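Local coordinates for protein diacylglycerol O-acyltransferase (Marinobacter hydrocarbonoclasticus, PDB 6CHJ) that probably transfers the acyl group of an acyl-CoA to an alcohol acceptor such as a diacylglycerol, yielding triacylglycerol or wax esters, at residues B[8-11]-B[12-15]; B[197-200]-B[201-204]; B[275-278]-B[279-283]; B[329-332]-B[333-337]. All coordinates share one frame; numbering follows the deposited sequence.

Overall arrangement
The four contacts are local, at the ends of three helices and within a fourth, in the order 1 to 4 along the chain. Contacts 1 and 2, where helix 6-13 ends and helix 200-212 begins, touch, their centres about 12 Å apart: the W13 indole gives a probable hydrogen bond to G198 O and packs on I200 and V203, tying the N-terminal helix to one far on in the sequence. Contact 3 ends helix 262-280 and contact 4 lies in helix 322-338, centres about 33 to 36 Å from those of contacts 1 and 2; they do not touch (nearest atoms about 9 Å). Yet these two helices pack together, bringing the C-terminal WS/DGAT region onto the preceding chain.

Contact 1 (B[8-11]-B[12-15]); sequences DQLF and LWLE
L10 O meets W13, the last residue of the helix, and L14, the first beyond it. L14 N gives L10 O a nearly linear bond of 3.1 Å (167° at the hydrogen), and W13 N adds a weak, strongly bent one. The hydrogen of W13 N is in fact shared, since it also makes a weak bond to Q9 O, with W13 N and Q9 O 3.0 Å apart. One turn back, the bond from L12 N to D8 O is long and weak at 3.4 Å, and D8 O accepts a second hydrogen bond from the hydroxyl of S137. This is the last turn of helix 6-13 in the catalytic domain of the WS/DGAT family: L14 is the first residue to leave helical angles, and E15 N makes a weak bond to L12 O, 3.4 Å. The polar ends of W13 and E15 find their partners beyond the turn: W13 CG lies anti to the backbone N (chi1 180°), which carries the indole away from the turn, and its NE1 is bonded to G198 O, before helix 200-212. Both carboxylate oxygens of E15 are occupied, OE1 by a salt bridge from R110 and a hydrogen bond from H135 NE2, OE2 by M21 N, and R110 also bonds L12 O, so one guanidinium serves both the side chain and a carbonyl of the helix end. Among the apolar groups, L10 CD2 approaches the indole at an oblique angle, 3.9 Å from W13 CE3.

Contact 2 (B[197-200]-B[201-204]); sequences LGTI and PTVA
T199 has OG1 turned anti to its own nitrogen (chi1 -165°), which leaves CG2 between the backbone N and the carbonyl carbon, facing T202. In T202, OG1 stands beside the backbone N (chi1 -77°), and the methyl T199 CG2 comes within 3.3 Å of T202 OG1, the two side chains crossing at about a right angle. T199 OG1 itself goes to the proline, 3.6 Å from P201 CD, and makes no capping bond although T199 occupies the N-cap position of helix 200-212. Here the chain enters the helix from the loop residues just before it. P201 suits this first turn, where its nitrogen has no hydrogen to offer and none is required. V203 N to T199 O is nearly straight (3.1 Å, 170° at the hydrogen); A204 N to I200 O is shorter, 2.8 Å, and somewhat more bent. V203 CG1, held between its own backbone N and carbonyl carbon, comes within 3.1 Å of the same T199 O. I200 and V203 also receive the indole of W13 from helix 6-13, while A204 packs on F361 and T365 of helix 345-365.

Contact 3 (B[275-278]-B[279-283]); sequences RTYL and MNQDA
R275 and M279, one turn apart on helix 262-280, meet in van der Waals contact: the thioether lies over one face of the guanidinium, with M279 SD 3.8 Å from R275 NH2 and offset toward the rim. The arginine is extended from CG to NE, whereas M279 bends at its last torsion (chi3 -71°) and folds its methyl back, so that M279 CE sits 3.6 Å from R275 CG. With R275 cut back to an alanine, M279 would probably lose the guanidinium and chain it packs on, and T317 O the NH1 donor it accepts from. The aliphatic part of Q281 runs alongside Y277, with Q281 CG 3.9 Å from Y277 CE2; the phenol OH is bonded to P433 O.

Two carbonyls stand out among the hydrogen bonds. T276 O accepts twice from N280, from its backbone N at 2.9 Å and from its side-chain ND2 at 2.8 Å, the two donors arriving from opposite faces of the carbonyl plane. ND2 stands well above that plane, although T276 O lies close to the plane of the amide. The other carbonyl belongs to the helix end, a Schellman motif: D282 takes a positive phi of 55°, and the chain turns back so that A283 N reaches L278 O at 2.7 Å, the 6→1 bond of the motif, while D282 N bonds back to M279 O. Q281 N bonds Y277 O at 3.1 Å. T276 and N280 also face helix 437-453, where both touch Y441.

Contact 4 (B[329-332]-B[333-337]); sequences IHHG and MEEAK
Residues I329 to K337 form continuous helix, with E334 N to H330 O and E335 N to H331 O both 2.9 Å and near straight, while A336 N meets G332 O from above the carbonyl plane. H330 and E334 run alongside each other one turn apart, joined by a His-carboxylate hydrogen bond of 3.0 Å from H330 NE2 to E334 OE2. It is bent (135° at the hydrogen), E334 OE2 lying off the ring plane of H330 and NE2 coming from above the carboxylate plane. Both side chains have CG anti to the backbone N (H330 chi1 155°, E334 chi1 -174°), which directs them along the same flank of helix 322-338, in the C-terminal WS/DGAT region. The other oxygen, E334 OE1, lies at the ring edge of H331, 3.6 Å from H331 CD2, and H330 ND1 sits over the face of that ring. A leucine replacing H330 would probably leave E334 OE2 without this donor and let the carboxylate turn more freely. On the inner side, M333 bends so that its CE touches I329 CG2 at 3.7 Å; I329 rests on A271, and M333 on D264 and T267, all of helix 262-280, with A313 of strand 310-314 also against M333.

Contact 1 (B[8-11]-B[12-15])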
ATOM      1  N   ASP B   8       3.338  22.764   1.403  1.00 77.28           N
ATOM      2  CA  ASP B   8       3.790  21.399   1.658  1.00 73.69           C
ATOM      3  C   ASP B   8       3.238  20.864   2.974  1.00 71.99           C
ATOM      4  O   ASP B   8       2.826  19.703   3.057  1.00 72.71           O
ATOM      5  CB  ASP B   8       5.313  21.338   1.680  1.00 73.27           C
ATOM      6  CG  ASP B   8       5.936  21.798   0.383  1.00 77.85           C
ATOM      7  OD1 ASP B   8       5.173  22.132  -0.555  1.00 77.57           O
ATOM      8  OD2 ASP B   8       7.187  21.827   0.308  1.00 77.97           O
ATOM      9  N   GLN B   9       3.245  21.688   4.020  1.00 73.69           N
ATOM     10  CA  GLN B   9       2.696  21.254   5.300  1.00 69.26           C
ATOM     11  C   GLN B   9       1.223  20.872   5.173  1.00 67.01           C
ATOM     12  O   GLN B   9       0.741  19.983   5.882  1.00 63.28           O
ATOM     13  CB  GLN B   9       2.885  22.370   6.323  1.00 73.93           C
ATOM     14  CG  GLN B   9       2.669  21.992   7.769  1.00 80.87           C
ATOM     15  CD  GLN B   9       3.518  22.844   8.697  1.00 89.59           C
ATOM     16  OE1 GLN B   9       4.473  23.494   8.253  1.00 83.71           O
ATOM     17  NE2 GLN B   9       3.173  22.855   9.983  1.00 94.59           N
ATOM     18  N   LEU B  10       0.506  21.510   4.254  1.00 61.66           N
ATOM     19  CA  LEU B  10      -0.929  21.280   4.130  1.00 66.31           C
ATOM     20  C   LEU B  10      -1.231  19.885   3.592  1.00 60.69           C
ATOM     21  O   LEU B  10      -2.142  19.212   4.088  1.00 59.07           O
ATOM     22  CB  LEU B  10      -1.546  22.365   3.236  1.00 68.77           C
ATOM     23  CG  LEU B  10      -3.057  22.514   3.048  1.00 60.32           C
ATOM     24  CD1 LEU B  10      -3.526  21.444   2.075  1.00 69.39           C
ATOM     25  CD2 LEU B  10      -3.844  22.476   4.361  1.00 49.14           C
ATOM     26  N   PHE B  11      -0.480  19.436   2.579  1.00 63.27           N
ATOM     27  CA  PHE B  11      -0.698  18.105   2.011  1.00 64.93           C
ATOM     28  C   PHE B  11      -0.366  17.008   3.013  1.00 61.64           C
ATOM     29  O   PHE B  11      -0.974  15.929   2.982  1.00 57.64           O
ATOM     30  CB  PHE B  11       0.130  17.931   0.731  1.00 61.77           C
ATOM     31  CG  PHE B  11      -0.383  18.750  -0.437  1.00 71.14           C
ATOM     32  CD1 PHE B  11      -1.435  18.291  -1.210  1.00 60.89           C
ATOM     33  CD2 PHE B  11       0.175  19.985  -0.747  1.00 73.75           C
ATOM     34  CE1 PHE B  11      -1.924  19.034  -2.271  1.00 67.42           C
ATOM     35  CE2 PHE B  11      -0.316  20.737  -1.814  1.00 75.17           C
ATOM     36  CZ  PHE B  11      -1.369  20.258  -2.573  1.00 70.73           C
ATOM     37  N   LEU B  12       0.599  17.257   3.899  1.00 59.08           N
ATOM     38  CA  LEU B  12       0.829  16.322   4.987  1.00 61.31           C
ATOM     39  C   LEU B  12      -0.372  16.297   5.910  1.00 61.73           C
ATOM     40  O   LEU B  12      -0.815  15.230   6.352  1.00 57.72           O
ATOM     41  CB  LEU B  12       2.090  16.716   5.758  1.00 63.94           C
ATOM     42  CG  LEU B  12       3.430  16.390   5.107  1.00 61.05           C
ATOM     43  CD1 LEU B  12       4.554  16.939   5.949  1.00 69.82           C
ATOM     44  CD2 LEU B  12       3.556  14.892   4.957  1.00 59.89           C
ATOM     45  N   TRP B  13      -0.947  17.470   6.163  1.00 62.02           N
ATOM     46  CA  TRP B  13      -1.913  17.618   7.238  1.00 60.64           C
ATOM     47  C   TRP B  13      -3.242  16.949   6.892  1.00 60.40           C
ATOM     48  O   TRP B  13      -3.767  16.154   7.679  1.00 56.93           O
ATOM     49  CB  TRP B  13      -2.084  19.108   7.548  1.00 59.47           C
ATOM     50  CG  TRP B  13      -3.057  19.390   8.638  1.00 64.16           C
ATOM     51  CD1 TRP B  13      -2.871  19.220   9.990  1.00 66.82           C
ATOM     52  CD2 TRP B  13      -4.372  19.911   8.478  1.00 65.34           C
ATOM     53  NE1 TRP B  13      -4.000  19.602  10.674  1.00 67.73           N
ATOM     54  CE2 TRP B  13      -4.937  20.030   9.769  1.00 69.85           C
ATOM     55  CE3 TRP B  13      -5.137  20.285   7.363  1.00 66.02           C
ATOM     56  CZ2 TRP B  13      -6.231  20.503   9.972  1.00 68.77           C
ATOM     57  CZ3 TRP B  13      -6.417  20.757   7.571  1.00 68.72           C
ATOM     58  CH2 TRP B  13      -6.953  20.857   8.864  1.00 65.04           C
ATOM     59  N   LEU B  14      -3.798  17.231   5.718  1.00 59.11           N
ATOM     60  CA  LEU B  14      -5.103  16.665   5.403  1.00 63.46           C
ATOM     61  C   LEU B  14      -5.010  15.258   4.825  1.00 61.52           C
ATOM     62  O   LEU B  14      -6.024  14.722   4.371  1.00 59.24           O
ATOM     63  CB  LEU B  14      -5.889  17.584   4.460  1.00 64.47           C
ATOM     64  CG  LEU B  14      -5.288  18.060   3.147  1.00 63.04           C
ATOM     65  CD1 LEU B  14      -5.724  17.103   2.099  1.00 72.62           C
ATOM     66  CD2 LEU B  14      -5.831  19.426   2.808  1.00 61.54           C
ATOM     67  N   GLU B  15      -3.825  14.650   4.853  1.00 57.37           N
ATOM     68  CA  GLU B  15      -3.692  13.255   4.476  1.00 54.62           C
ATOM     69  C   GLU B  15      -4.262  12.360   5.570  1.00 59.34           C
ATOM     70  O   GLU B  15      -4.087  12.620   6.772  1.00 51.37           O
ATOM     71  CB  GLU B  15      -2.222  12.906   4.213  1.00 52.12           C
ATOM     72  CG  GLU B  15      -1.966  11.432   3.959  1.00 49.83           C
ATOM     73  CD  GLU B  15      -0.694  11.179   3.158  1.00 54.25           C
ATOM     74  OE1 GLU B  15       0.399  11.445   3.701  1.00 56.35           O
ATOM     75  OE2 GLU B  15      -0.780  10.718   1.991  1.00 47.01           O
TER

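Contact 2 (B[197-200]-B[201-204])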
ATOM      1  N   LEU B 197      -0.171  23.983  11.530  1.00103.48           N
ATOM      2  CA  LEU B 197      -0.846  22.799  12.030  1.00 98.78           C
ATOM      3  C   LEU B 197      -1.938  23.224  12.999  1.00 97.71           C
ATOM      4  O   LEU B 197      -1.794  24.201  13.740  1.00104.33           O
ATOM      5  CB  LEU B 197       0.154  21.866  12.727  1.00 99.28           C
ATOM      6  CG  LEU B 197       0.994  22.457  13.877  1.00 98.84           C
ATOM      7  CD1 LEU B 197       0.493  22.009  15.258  1.00 93.19           C
ATOM      8  CD2 LEU B 197       2.478  22.126  13.709  1.00 95.06           C
ATOM      9  N   GLY B 198      -3.049  22.501  12.970  1.00 91.65           N
ATOM     10  CA  GLY B 198      -4.109  22.716  13.937  1.00 86.13           C
ATOM     11  C   GLY B 198      -5.001  21.500  13.937  1.00 81.08           C
ATOM     12  O   GLY B 198      -4.826  20.583  13.132  1.00 81.82           O
ATOM     13  N   THR B 199      -5.954  21.487  14.862  1.00 71.32           N
ATOM     14  CA  THR B 199      -7.011  20.495  14.756  1.00 74.26           C
ATOM     15  C   THR B 199      -8.050  20.982  13.748  1.00 73.37           C
ATOM     16  O   THR B 199      -8.114  22.172  13.425  1.00 76.31           O
ATOM     17  CB  THR B 199      -7.665  20.239  16.113  1.00 75.76           C
ATOM     18  OG1 THR B 199      -8.433  19.032  16.046  1.00 81.56           O
ATOM     19  CG2 THR B 199      -8.592  21.389  16.481  1.00 71.78           C
ATOM     20  N   ILE B 200      -8.865  20.053  13.236  1.00 67.29           N
ATOM     21  CA  ILE B 200      -9.813  20.428  12.177  1.00 73.90           C
ATOM     22  C   ILE B 200     -10.828  21.471  12.644  1.00 68.65           C
ATOM     23  O   ILE B 200     -11.052  22.443  11.904  1.00 65.58           O
ATOM     24  CB  ILE B 200     -10.486  19.156  11.587  1.00 73.20           C
ATOM     25  CG1 ILE B 200      -9.562  18.482  10.574  1.00 64.51           C
ATOM     26  CG2 ILE B 200     -11.799  19.525  10.889  1.00 62.93           C
ATOM     27  CD1 ILE B 200     -10.171  17.262   9.925  1.00 62.80           C
ATOM     28  N   PRO B 201     -11.447  21.355  13.822  1.00 72.40           N
ATOM     29  CA  PRO B 201     -12.308  22.466  14.269  1.00 68.17           C
ATOM     30  C   PRO B 201     -11.583  23.804  14.345  1.00 71.87           C
ATOM     31  O   PRO B 201     -12.160  24.837  13.964  1.00 70.34           O
ATOM     32  CB  PRO B 201     -12.797  21.992  15.639  1.00 68.51           C
ATOM     33  CG  PRO B 201     -12.798  20.509  15.527  1.00 70.94           C
ATOM     34  CD  PRO B 201     -11.571  20.186  14.718  1.00 70.63           C
ATOM     35  N   THR B 202     -10.323  23.815  14.793  1.00 70.60           N
ATOM     36  CA  THR B 202      -9.594  25.076  14.925  1.00 75.78           C
ATOM     37  C   THR B 202      -9.408  25.757  13.573  1.00 73.96           C
ATOM     38  O   THR B 202      -9.735  26.939  13.407  1.00 79.31           O
ATOM     39  CB  THR B 202      -8.239  24.844  15.597  1.00 76.52           C
ATOM     40  OG1 THR B 202      -8.432  24.660  17.003  1.00 76.57           O
ATOM     41  CG2 THR B 202      -7.314  26.038  15.358  1.00 74.39           C
ATOM     42  N   VAL B 203      -8.868  25.034  12.593  1.00 73.88           N
ATOM     43  CA  VAL B 203      -8.653  25.666  11.296  1.00 78.95           C
ATOM     44  C   VAL B 203      -9.974  25.830  10.545  1.00 73.57           C
ATOM     45  O   VAL B 203     -10.120  26.752   9.733  1.00 71.87           O
ATOM     46  CB  VAL B 203      -7.608  24.864  10.503  1.00 76.90           C
ATOM     47  CG1 VAL B 203      -7.962  23.425  10.586  1.00 76.92           C
ATOM     48  CG2 VAL B 203      -7.526  25.330   9.047  1.00 71.93           C
ATOM     49  N   ALA B 204     -10.970  24.977  10.815  1.00 67.67           N
ATOM     50  CA  ALA B 204     -12.276  25.214  10.207  1.00 70.17           C
ATOM     51  C   ALA B 204     -12.911  26.480  10.759  1.00 73.29           C
ATOM     52  O   ALA B 204     -13.616  27.193  10.037  1.00 66.74           O
ATOM     53  CB  ALA B 204     -13.210  24.021  10.418  1.00 66.72           C
TER

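Contact 3 (B[275-278]-B[279-283])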
ATOM      1  N   ARG B 275     -21.937  12.880 -17.804  1.00 53.41           N
ATOM      2  CA  ARG B 275     -23.377  12.794 -17.986  1.00 53.97           C
ATOM      3  C   ARG B 275     -23.804  11.346 -18.180  1.00 50.18           C
ATOM      4  O   ARG B 275     -24.686  10.849 -17.470  1.00 49.86           O
ATOM      5  CB  ARG B 275     -23.791  13.669 -19.177  1.00 54.13           C
ATOM      6  CG  ARG B 275     -25.273  13.654 -19.485  1.00 52.27           C
ATOM      7  CD  ARG B 275     -25.588  14.494 -20.713  1.00 55.06           C
ATOM      8  NE  ARG B 275     -26.803  14.013 -21.354  1.00 57.32           N
ATOM      9  CZ  ARG B 275     -28.035  14.279 -20.931  1.00 60.10           C
ATOM     10  NH1 ARG B 275     -28.227  15.072 -19.888  1.00 56.55           N
ATOM     11  NH2 ARG B 275     -29.084  13.764 -21.570  1.00 63.00           N
ATOM     12  N   THR B 276     -23.170  10.646 -19.121  1.00 46.76           N
ATOM     13  CA  THR B 276     -23.514   9.248 -19.349  1.00 51.32           C
ATOM     14  C   THR B 276     -23.323   8.422 -18.086  1.00 54.56           C
ATOM     15  O   THR B 276     -24.175   7.587 -17.743  1.00 53.33           O
ATOM     16  CB  THR B 276     -22.668   8.668 -20.486  1.00 57.30           C
ATOM     17  OG1 THR B 276     -22.581   9.610 -21.561  1.00 55.33           O
ATOM     18  CG2 THR B 276     -23.293   7.367 -21.009  1.00 56.18           C
ATOM     19  N   TYR B 277     -22.208   8.648 -17.370  1.00 55.02           N
ATOM     20  CA  TYR B 277     -21.929   7.841 -16.187  1.00 51.09           C
ATOM     21  C   TYR B 277     -23.010   8.021 -15.122  1.00 54.30           C
ATOM     22  O   TYR B 277     -23.465   7.040 -14.517  1.00 57.58           O
ATOM     23  CB  TYR B 277     -20.544   8.169 -15.624  1.00 50.17           C
ATOM     24  CG  TYR B 277     -20.254   7.361 -14.386  1.00 49.85           C
ATOM     25  CD1 TYR B 277     -19.637   6.114 -14.478  1.00 54.82           C
ATOM     26  CD2 TYR B 277     -20.639   7.812 -13.129  1.00 47.40           C
ATOM     27  CE1 TYR B 277     -19.385   5.347 -13.349  1.00 55.82           C
ATOM     28  CE2 TYR B 277     -20.400   7.046 -11.991  1.00 56.21           C
ATOM     29  CZ  TYR B 277     -19.772   5.821 -12.110  1.00 56.48           C
ATOM     30  OH  TYR B 277     -19.540   5.065 -10.993  1.00 58.29           O
ATOM     31  N   LEU B 278     -23.445   9.262 -14.879  1.00 51.91           N
ATOM     32  CA  LEU B 278     -24.406   9.491 -13.806  1.00 55.08           C
ATOM     33  C   LEU B 278     -25.816   9.080 -14.205  1.00 56.07           C
ATOM     34  O   LEU B 278     -26.597   8.632 -13.357  1.00 56.48           O
ATOM     35  CB  LEU B 278     -24.375  10.959 -13.381  1.00 56.68           C
ATOM     36  CG  LEU B 278     -23.092  11.363 -12.653  1.00 51.76           C
ATOM     37  CD1 LEU B 278     -22.915  12.880 -12.638  1.00 50.17           C
ATOM     38  CD2 LEU B 278     -23.104  10.804 -11.253  1.00 52.93           C
ATOM     39  N   MET B 279     -26.170   9.221 -15.478  1.00 55.61           N
ATOM     40  CA  MET B 279     -27.433   8.649 -15.925  1.00 58.15           C
ATOM     41  C   MET B 279     -27.426   7.147 -15.718  1.00 62.31           C
ATOM     42  O   MET B 279     -28.315   6.594 -15.054  1.00 59.85           O
ATOM     43  CB  MET B 279     -27.687   8.997 -17.386  1.00 53.64           C
ATOM     44  CG  MET B 279     -27.979  10.468 -17.594  1.00 48.73           C
ATOM     45  SD  MET B 279     -28.477  10.802 -19.280  1.00 67.15           S
ATOM     46  CE  MET B 279     -26.934  10.571 -20.165  1.00 51.92           C
ATOM     47  N   ASN B 280     -26.378   6.479 -16.222  1.00 60.46           N
ATOM     48  CA  ASN B 280     -26.255   5.040 -16.054  1.00 57.48           C
ATOM     49  C   ASN B 280     -26.376   4.616 -14.593  1.00 61.61           C
ATOM     50  O   ASN B 280     -26.851   3.511 -14.316  1.00 71.80           O
ATOM     51  CB  ASN B 280     -24.936   4.569 -16.653  1.00 62.73           C
ATOM     52  CG  ASN B 280     -25.053   4.235 -18.136  1.00 66.87           C
ATOM     53  OD1 ASN B 280     -25.185   3.072 -18.505  1.00 75.05           O
ATOM     54  ND2 ASN B 280     -24.993   5.250 -18.987  1.00 66.24           N
ATOM     55  N   GLN B 281     -25.978   5.468 -13.643  1.00 57.68           N
ATOM     56  CA  GLN B 281     -26.187   5.171 -12.222  1.00 58.26           C
ATOM     57  C   GLN B 281     -27.532   5.651 -11.703  1.00 66.83           C
ATOM     58  O   GLN B 281     -27.794   5.523 -10.501  1.00 68.76           O
ATOM     59  CB  GLN B 281     -25.079   5.797 -11.361  1.00 55.70           C
ATOM     60  CG  GLN B 281     -23.736   5.105 -11.481  1.00 57.43           C
ATOM     61  CD  GLN B 281     -23.646   3.888 -10.585  1.00 67.56           C
ATOM     62  OE1 GLN B 281     -23.766   3.989  -9.357  1.00 70.01           O
ATOM     63  NE2 GLN B 281     -23.437   2.727 -11.191  1.00 68.09           N
ATOM     64  N   ASP B 282     -28.381   6.219 -12.567  1.00 63.63           N
ATOM     65  CA  ASP B 282     -29.623   6.854 -12.133  1.00 64.40           C
ATOM     66  C   ASP B 282     -29.366   7.927 -11.084  1.00 64.73           C
ATOM     67  O   ASP B 282     -30.174   8.135 -10.180  1.00 70.52           O
ATOM     68  CB  ASP B 282     -30.623   5.819 -11.612  1.00 72.10           C
ATOM     69  CG  ASP B 282     -31.360   5.111 -12.738  1.00 79.29           C
ATOM     70  OD1 ASP B 282     -32.037   5.809 -13.534  1.00 78.61           O
ATOM     71  OD2 ASP B 282     -31.241   3.866 -12.838  1.00 74.43           O
ATOM     72  N   ALA B 283     -28.237   8.612 -11.211  1.00 61.03           N
ATOM     73  CA  ALA B 283     -27.775   9.558 -10.207  1.00 59.54           C
ATOM     74  C   ALA B 283     -27.336  10.861 -10.856  1.00 57.41           C
ATOM     75  O   ALA B 283     -26.470  11.562 -10.323  1.00 62.58           O
ATOM     76  CB  ALA B 283     -26.637   8.959  -9.378  1.00 55.21           C
TER

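Contact 4 (B[329-332]-B[333-337])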
ATOM      1  N   ILE B 329     -20.667  25.097 -23.169  1.00 56.02           N
ATOM      2  CA  ILE B 329     -19.407  24.980 -22.435  1.00 56.46           C
ATOM      3  C   ILE B 329     -18.399  25.993 -22.964  1.00 58.07           C
ATOM      4  O   ILE B 329     -17.697  26.657 -22.187  1.00 62.37           O
ATOM      5  CB  ILE B 329     -18.854  23.536 -22.513  1.00 51.57           C
ATOM      6  CG1 ILE B 329     -19.685  22.575 -21.655  1.00 54.78           C
ATOM      7  CG2 ILE B 329     -17.394  23.485 -22.073  1.00 49.51           C
ATOM      8  CD1 ILE B 329     -19.596  21.107 -22.080  1.00 48.52           C
ATOM      9  N   HIS B 330     -18.318  26.137 -24.289  1.00 54.15           N
ATOM     10  CA  HIS B 330     -17.323  27.019 -24.888  1.00 61.09           C
ATOM     11  C   HIS B 330     -17.530  28.466 -24.442  1.00 67.19           C
ATOM     12  O   HIS B 330     -16.609  29.103 -23.913  1.00 63.06           O
ATOM     13  CB  HIS B 330     -17.378  26.898 -26.414  1.00 60.05           C
ATOM     14  CG  HIS B 330     -16.866  28.103 -27.140  1.00 68.18           C
ATOM     15  ND1 HIS B 330     -17.497  28.622 -28.251  1.00 71.98           N
ATOM     16  CD2 HIS B 330     -15.776  28.880 -26.930  1.00 70.84           C
ATOM     17  CE1 HIS B 330     -16.825  29.673 -28.686  1.00 73.82           C
ATOM     18  NE2 HIS B 330     -15.781  29.857 -27.895  1.00 72.93           N
ATOM     19  N   HIS B 331     -18.742  29.001 -24.652  1.00 61.62           N
ATOM     20  CA  HIS B 331     -19.012  30.375 -24.247  1.00 64.33           C
ATOM     21  C   HIS B 331     -18.953  30.526 -22.736  1.00 66.94           C
ATOM     22  O   HIS B 331     -18.500  31.565 -22.235  1.00 66.05           O
ATOM     23  CB  HIS B 331     -20.373  30.840 -24.793  1.00 67.45           C
ATOM     24  CG  HIS B 331     -20.376  31.084 -26.272  1.00 66.80           C
ATOM     25  ND1 HIS B 331     -21.221  30.419 -27.137  1.00 68.31           N
ATOM     26  CD2 HIS B 331     -19.614  31.900 -27.041  1.00 72.51           C
ATOM     27  CE1 HIS B 331     -20.984  30.822 -28.375  1.00 71.73           C
ATOM     28  NE2 HIS B 331     -20.014  31.720 -28.345  1.00 71.12           N
ATOM     29  N   GLY B 332     -19.380  29.497 -21.998  1.00 59.93           N
ATOM     30  CA  GLY B 332     -19.351  29.590 -20.553  1.00 61.94           C
ATOM     31  C   GLY B 332     -17.947  29.752 -20.003  1.00 68.85           C
ATOM     32  O   GLY B 332     -17.746  30.439 -18.999  1.00 64.03           O
ATOM     33  N   MET B 333     -16.958  29.140 -20.655  1.00 62.41           N
ATOM     34  CA  MET B 333     -15.581  29.263 -20.192  1.00 71.10           C
ATOM     35  C   MET B 333     -14.908  30.507 -20.757  1.00 70.06           C
ATOM     36  O   MET B 333     -14.140  31.174 -20.051  1.00 64.60           O
ATOM     37  CB  MET B 333     -14.779  28.000 -20.555  1.00 62.60           C
ATOM     38  CG  MET B 333     -15.273  26.759 -19.844  1.00 58.27           C
ATOM     39  SD  MET B 333     -14.105  25.398 -19.806  1.00 71.65           S
ATOM     40  CE  MET B 333     -14.030  24.954 -21.550  1.00 60.75           C
ATOM     41  N   GLU B 334     -15.187  30.811 -22.025  1.00 63.66           N
ATOM     42  CA  GLU B 334     -14.769  32.080 -22.615  1.00 73.36           C
ATOM     43  C   GLU B 334     -15.145  33.259 -21.720  1.00 76.15           C
ATOM     44  O   GLU B 334     -14.301  34.094 -21.371  1.00 77.97           O
ATOM     45  CB  GLU B 334     -15.415  32.218 -23.996  1.00 74.65           C
ATOM     46  CG  GLU B 334     -14.987  33.400 -24.834  1.00 77.05           C
ATOM     47  CD  GLU B 334     -15.498  33.268 -26.269  1.00 87.96           C
ATOM     48  OE1 GLU B 334     -16.592  33.812 -26.583  1.00 89.53           O
ATOM     49  OE2 GLU B 334     -14.821  32.585 -27.076  1.00 85.51           O
ATOM     50  N   GLU B 335     -16.416  33.319 -21.315  1.00 75.10           N
ATOM     51  CA  GLU B 335     -16.902  34.420 -20.493  1.00 74.29           C
ATOM     52  C   GLU B 335     -16.341  34.367 -19.077  1.00 76.60           C
ATOM     53  O   GLU B 335     -16.129  35.419 -18.460  1.00 79.92           O
ATOM     54  CB  GLU B 335     -18.435  34.407 -20.480  1.00 69.88           C
ATOM     55  CG  GLU B 335     -19.033  34.785 -21.839  1.00 79.69           C
ATOM     56  CD  GLU B 335     -20.455  34.268 -22.059  1.00 84.43           C
ATOM     57  OE1 GLU B 335     -21.190  34.101 -21.062  1.00 87.15           O
ATOM     58  OE2 GLU B 335     -20.835  34.031 -23.234  1.00 75.15           O
ATOM     59  N   ALA B 336     -16.086  33.167 -18.542  1.00 76.88           N
ATOM     60  CA  ALA B 336     -15.559  33.078 -17.181  1.00 75.95           C
ATOM     61  C   ALA B 336     -14.096  33.496 -17.119  1.00 78.66           C
ATOM     62  O   ALA B 336     -13.655  34.063 -16.108  1.00 83.22           O
ATOM     63  CB  ALA B 336     -15.738  31.664 -16.629  1.00 68.61           C
ATOM     64  N   LYS B 337     -13.330  33.226 -18.177  1.00 72.98           N
ATOM     65  CA  LYS B 337     -11.959  33.712 -18.212  1.00 82.31           C
ATOM     66  C   LYS B 337     -11.924  35.237 -18.336  1.00 87.72           C
ATOM     67  O   LYS B 337     -11.043  35.885 -17.763  1.00 90.79           O
ATOM     68  CB  LYS B 337     -11.199  33.019 -19.356  1.00 82.45           C
ATOM     69  CG  LYS B 337      -9.729  33.421 -19.547  1.00 88.51           C
ATOM     70  CD  LYS B 337      -9.610  34.765 -20.243  1.00 93.77           C
ATOM     71  CE  LYS B 337      -8.190  35.195 -20.476  1.00 99.79           C
ATOM     72  NZ  LYS B 337      -8.312  36.456 -21.228  1.00101.81           N
TER